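Local coordinates for protein terminal oxygenase component of carbazole 1,9a-dioxygenase (Sphingomonas, PDB 3GKQ) that probably serves as the oxygenase of a Rieske non-heme iron dioxygenase system, using a [2Fe-2S] cluster and an iron(II) centre to dihydroxylate carbazole, at residues Lys191-Leu205 with Ala249-Ile261. Sequence-based numbering, arbitrary orientation.
Sequences KSSILLDGNDIALPL and AIQGHMGSKMVAI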
loop_
_atom_site.group_PDB
_atom_site.type_symbol
_atom_site.label_atom_id
_atom_site.label_comp_id
_atom_site.label_asym_id
_atom_site.label_seq_id
_atom_site.Cartn_x
_atom_site.Cartn_y
_atom_site.Cartn_z
ATOM N N LYS A 191 31.960 11.510 8.147
ATOM C CA LYS A 191 33.306 11.854 7.676
ATOM C C LYS A 191 33.408 12.798 6.480
ATOM O O LYS A 191 34.469 13.375 6.245
ATOM C CB LYS A 191 34.119 10.578 7.402
ATOM C CG LYS A 191 33.628 9.708 6.252
ATOM C CD LYS A 191 34.308 8.334 6.305
ATOM C CE LYS A 191 33.817 7.415 5.197
ATOM N NZ LYS A 191 32.339 7.184 5.280
ATOM N N SER A 192 32.323 12.965 5.730
ATOM C CA SER A 192 32.323 13.855 4.566
ATOM C C SER A 192 31.478 15.114 4.770
ATOM O O SER A 192 31.241 15.865 3.825
ATOM C CB SER A 192 31.802 13.118 3.329
ATOM O OG SER A 192 32.689 12.092 2.923
ATOM N N SER A 193 31.039 15.351 5.999
ATOM C CA SER A 193 30.200 16.508 6.304
ATOM C C SER A 193 30.877 17.853 6.046
ATOM O O SER A 193 32.051 18.037 6.362
ATOM C CB SER A 193 29.743 16.445 7.762
ATOM O OG SER A 193 28.966 17.579 8.098
ATOM N N ILE A 194 30.122 18.790 5.481
ATOM C CA ILE A 194 30.635 20.126 5.194
ATOM C C ILE A 194 30.949 20.874 6.486
ATOM O O ILE A 194 31.675 21.867 6.477
ATOM C CB ILE A 194 29.620 20.964 4.383
ATOM C CG1 ILE A 194 28.276 21.014 5.115
ATOM C CG2 ILE A 194 29.452 20.376 2.988
ATOM C CD1 ILE A 194 27.251 21.930 4.466
ATOM N N LEU A 195 30.401 20.395 7.598
ATOM C CA LEU A 195 30.639 21.033 8.886
ATOM C C LEU A 195 32.090 20.907 9.342
ATOM O O LEU A 195 32.594 21.769 10.065
ATOM C CB LEU A 195 29.737 20.427 9.963
ATOM C CG LEU A 195 30.053 20.864 11.397
ATOM C CD1 LEU A 195 29.716 22.348 11.563
ATOM C CD2 LEU A 195 29.262 20.021 12.392
ATOM N N LEU A 196 32.751 19.827 8.929
ATOM C CA LEU A 196 34.130 19.565 9.324
ATOM C C LEU A 196 35.092 20.683 8.920
ATOM O O LEU A 196 35.695 21.321 9.783
ATOM C CB LEU A 196 34.583 18.222 8.744
ATOM C CG LEU A 196 33.626 17.062 9.064
ATOM C CD1 LEU A 196 34.231 15.746 8.591
ATOM C CD2 LEU A 196 33.353 17.009 10.569
ATOM N N ASP A 197 35.244 20.917 7.622
ATOM C CA ASP A 197 36.119 21.990 7.162
ATOM C C ASP A 197 35.437 23.312 7.494
ATOM O O ASP A 197 36.090 24.281 7.881
ATOM C CB ASP A 197 36.350 21.907 5.651
ATOM C CG ASP A 197 37.313 20.803 5.263
ATOM O OD1 ASP A 197 37.907 20.170 6.160
ATOM O OD2 ASP A 197 37.482 20.571 4.050
ATOM N N GLY A 198 34.114 23.327 7.353
ATOM C CA GLY A 198 33.334 24.522 7.621
ATOM C C GLY A 198 33.480 25.118 9.008
ATOM O O GLY A 198 33.202 26.300 9.200
ATOM N N ASN A 199 33.907 24.328 9.985
ATOM C CA ASN A 199 34.057 24.864 11.330
ATOM C C ASN A 199 35.269 24.298 12.061
ATOM O O ASN A 199 35.308 24.273 13.290
ATOM C CB ASN A 199 32.777 24.620 12.139
ATOM C CG ASN A 199 32.754 25.398 13.449
ATOM O OD1 ASN A 199 33.113 26.575 13.488
ATOM N ND2 ASN A 199 32.320 24.748 14.522
ATOM N N ASP A 200 36.259 23.846 11.294
ATOM C CA ASP A 200 37.496 23.300 11.849
ATOM C C ASP A 200 37.236 22.328 13.000
ATOM O O ASP A 200 37.864 22.412 14.062
ATOM C CB ASP A 200 38.397 24.456 12.315
ATOM C CG ASP A 200 39.742 23.983 12.846
ATOM O OD1 ASP A 200 40.407 23.178 12.161
ATOM O OD2 ASP A 200 40.135 24.421 13.950
ATOM N N ILE A 201 36.308 21.399 12.779
ATOM C CA ILE A 201 35.956 20.408 13.791
ATOM C C ILE A 201 36.847 19.179 13.731
ATOM O O ILE A 201 37.174 18.690 12.651
ATOM C CB ILE A 201 34.474 19.942 13.639
ATOM C CG1 ILE A 201 33.569 20.780 14.542
ATOM C CG2 ILE A 201 34.329 18.473 14.011
ATOM C CD1 ILE A 201 33.463 22.196 14.137
ATOM N N ALA A 202 37.244 18.686 14.896
ATOM C CA ALA A 202 38.055 17.482 14.959
ATOM C C ALA A 202 37.072 16.310 15.058
ATOM O O ALA A 202 36.382 16.158 16.066
ATOM C CB ALA A 202 38.956 17.513 16.178
ATOM N N LEU A 203 36.995 15.501 14.006
ATOM C CA LEU A 203 36.097 14.351 14.000
ATOM C C LEU A 203 36.838 13.089 13.581
ATOM O O LEU A 203 37.250 12.944 12.429
ATOM C CB LEU A 203 34.928 14.587 13.047
ATOM C CG LEU A 203 33.844 13.506 13.074
ATOM C CD1 LEU A 203 33.099 13.575 14.405
ATOM C CD2 LEU A 203 32.880 13.711 11.916
ATOM N N PRO A 204 37.020 12.157 14.521
ATOM C CA PRO A 204 37.718 10.908 14.225
ATOM C C PRO A 204 36.836 9.957 13.419
ATOM O O PRO A 204 35.670 10.258 13.143
ATOM C CB PRO A 204 38.034 10.363 15.610
ATOM C CG PRO A 204 36.830 10.792 16.400
ATOM C CD PRO A 204 36.615 12.217 15.937
ATOM N N LEU A 205 37.410 8.821 13.033
ATOM C CA LEU A 205 36.680 7.804 12.286
ATOM C C LEU A 205 35.892 6.970 13.294
ATOM O O LEU A 205 34.736 6.624 13.056
ATOM C CB LEU A 205 37.647 6.891 11.522
ATOM C CG LEU A 205 38.430 7.492 10.352
ATOM C CD1 LEU A 205 39.443 6.479 9.849
ATOM C CD2 LEU A 205 37.479 7.897 9.239
ATOM N N ALA A 249 44.308 2.906 4.315
ATOM C CA ALA A 249 42.980 2.898 3.725
ATOM C C ALA A 249 42.227 4.212 3.839
ATOM O O ALA A 249 41.787 4.767 2.833
ATOM C CB ALA A 249 42.151 1.769 4.334
ATOM N N ILE A 250 42.093 4.724 5.058
ATOM C CA ILE A 250 41.344 5.956 5.245
ATOM C C ILE A 250 41.820 6.779 6.446
ATOM O O ILE A 250 42.455 6.255 7.361
ATOM C CB ILE A 250 39.835 5.622 5.394
ATOM C CG1 ILE A 250 38.994 6.899 5.351
ATOM C CG2 ILE A 250 39.608 4.867 6.687
ATOM C CD1 ILE A 250 37.495 6.627 5.241
ATOM N N GLN A 251 41.502 8.068 6.429
ATOM C CA GLN A 251 41.888 8.979 7.499
ATOM C C GLN A 251 40.685 9.775 7.987
ATOM O O GLN A 251 39.753 10.031 7.229
ATOM C CB GLN A 251 42.939 9.977 6.997
ATOM C CG GLN A 251 44.193 9.359 6.403
ATOM C CD GLN A 251 45.080 10.402 5.745
ATOM O OE1 GLN A 251 44.660 11.088 4.814
ATOM N NE2 GLN A 251 46.310 10.530 6.232
ATOM N N GLY A 252 40.731 10.184 9.249
ATOM C CA GLY A 252 39.659 10.980 9.812
ATOM C C GLY A 252 39.837 12.448 9.453
ATOM O O GLY A 252 40.423 12.780 8.413
ATOM N N HIS A 253 39.341 13.331 10.315
ATOM C CA HIS A 253 39.429 14.766 10.072
ATOM C C HIS A 253 39.858 15.536 11.318
ATOM O O HIS A 253 39.029 15.898 12.157
ATOM C CB HIS A 253 38.071 15.280 9.572
ATOM C CG HIS A 253 38.056 16.736 9.220
ATOM N ND1 HIS A 253 38.109 17.736 10.169
ATOM C CD2 HIS A 253 37.982 17.360 8.018
ATOM C CE1 HIS A 253 38.064 18.912 9.567
ATOM N NE2 HIS A 253 37.988 18.712 8.263
ATOM N N MET A 254 41.159 15.777 11.445
ATOM C CA MET A 254 41.672 16.524 12.586
ATOM C C MET A 254 41.196 17.968 12.502
ATOM O O MET A 254 40.873 18.470 11.424
ATOM C CB MET A 254 43.207 16.496 12.615
ATOM C CG MET A 254 43.806 15.128 12.860
ATOM S SD MET A 254 45.601 15.195 12.982
ATOM C CE MET A 254 45.951 13.747 13.926
ATOM N N GLY A 255 41.149 18.630 13.651
ATOM C CA GLY A 255 40.725 20.016 13.700
ATOM C C GLY A 255 41.098 20.580 15.054
ATOM O O GLY A 255 41.639 19.857 15.888
ATOM N N SER A 256 40.818 21.857 15.287
ATOM C CA SER A 256 41.147 22.453 16.576
ATOM C C SER A 256 39.933 22.640 17.486
ATOM O O SER A 256 40.084 22.780 18.700
ATOM C CB SER A 256 41.874 23.785 16.371
ATOM O OG SER A 256 43.179 23.562 15.855
ATOM N N LYS A 257 38.733 22.636 16.910
ATOM C CA LYS A 257 37.521 22.777 17.719
ATOM C C LYS A 257 37.049 21.405 18.185
ATOM O O LYS A 257 36.689 20.551 17.373
ATOM C CB LYS A 257 36.411 23.465 16.923
ATOM C CG LYS A 257 36.688 24.925 16.629
ATOM C CD LYS A 257 35.456 25.617 16.067
ATOM C CE LYS A 257 35.704 27.106 15.878
ATOM N NZ LYS A 257 34.474 27.823 15.458
ATOM N N MET A 258 37.066 21.202 19.500
ATOM C CA MET A 258 36.657 19.941 20.100
ATOM C C MET A 258 35.178 19.959 20.485
ATOM O O MET A 258 34.751 20.762 21.318
ATOM C CB MET A 258 37.506 19.659 21.341
ATOM C CG MET A 258 38.997 19.869 21.124
ATOM S SD MET A 258 39.639 18.910 19.741
ATOM C CE MET A 258 39.986 17.352 20.555
ATOM N N VAL A 259 34.404 19.067 19.875
ATOM C CA VAL A 259 32.973 18.975 20.154
ATOM C C VAL A 259 32.588 17.555 20.544
ATOM O O VAL A 259 33.423 16.648 20.520
ATOM C CB VAL A 259 32.134 19.396 18.929
ATOM C CG1 VAL A 259 32.297 20.884 18.674
ATOM C CG2 VAL A 259 32.555 18.593 17.708
ATOM N N ALA A 260 31.320 17.365 20.898
ATOM C CA ALA A 260 30.828 16.048 21.296
ATOM C C ALA A 260 31.750 15.461 22.360
ATOM O O ALA A 260 32.247 14.337 22.228
ATOM C CB ALA A 260 30.760 15.120 20.083
ATOM N N ILE A 261 31.982 16.243 23.407
ATOM C CA ILE A 261 32.829 15.828 24.515
ATOM C C ILE A 261 31.986 15.016 25.490
ATOM O O ILE A 261 32.461 14.053 26.091
ATOM C CB ILE A 261 33.419 17.061 25.236
ATOM C CG1 ILE A 261 34.446 17.744 24.325
ATOM C CG2 ILE A 261 34.045 16.652 26.563
ATOM C CD1 ILE A 261 34.996 19.041 24.878
HETATM O O HOH W 1 40.271 21.069 10.849
HETATM O O HOH W 2 43.083 23.983 13.169
HETATM O O HOH W 3 35.935 17.107 18.362
#
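An antiparallel backbone bridge at L203 and H253 joins the chain that follows the iron ligand H190 to the loop just after strand 247-251, in the catalytic domain. Reciprocal bonds define it: L203 N gives to H253 O at 2.8 Å and H253 N to L203 O at 3.0 Å. A second, single bridge pairs I201 with K257: A202 N donates to K257 O and K257 N to D200 O.

The H253 side chain lies against the turn of helix 194-198. With CG anti to the backbone N (chi1 -177°), the ring is carried under L196, whose CB sits over the ring centre, 3.5 Å from the centroid, as a CH-pi contact. Its edge is polar: NE2 donates to D197 OD1 at 2.6 Å, the acceptor only 1° out of the ring plane although carboxylate and ring are turned 41° apart, while ND1 reaches I201 O in a weak, bent bond. Replacing the imidazole with the methyl of an alanine is likely to leave the D197 carboxylate without its donor and open a gap against L196 CB.

S256 N donates to D200 OD2 at 3.0 Å, coming in from above the carboxylate plane, and one water bridges OD1 to M254 O. G255 passes so close to I201 and A202 that a CB on it would clash. The outstretched K257 side chain runs past the N199 carbonyl and delivers NZ to N199 OD1 at 2.7 Å; D278 OD2 forms a salt bridge with K257 NZ and accepts a hydrogen bond from N199 ND2.

L205 CD1 packs on I250 CG2 at 3.6 Å, and I250 CD1 touches aliphatic K191 carbons, whose NZ pairs with E84 of the second subunit. Two isolated backbone bridges, with a His-carboxylate hydrogen bond tying the first to helix 194-198, characterise this loop pairing beside the mononuclear iron site, the L203 side chain about 4 Å from that of H190.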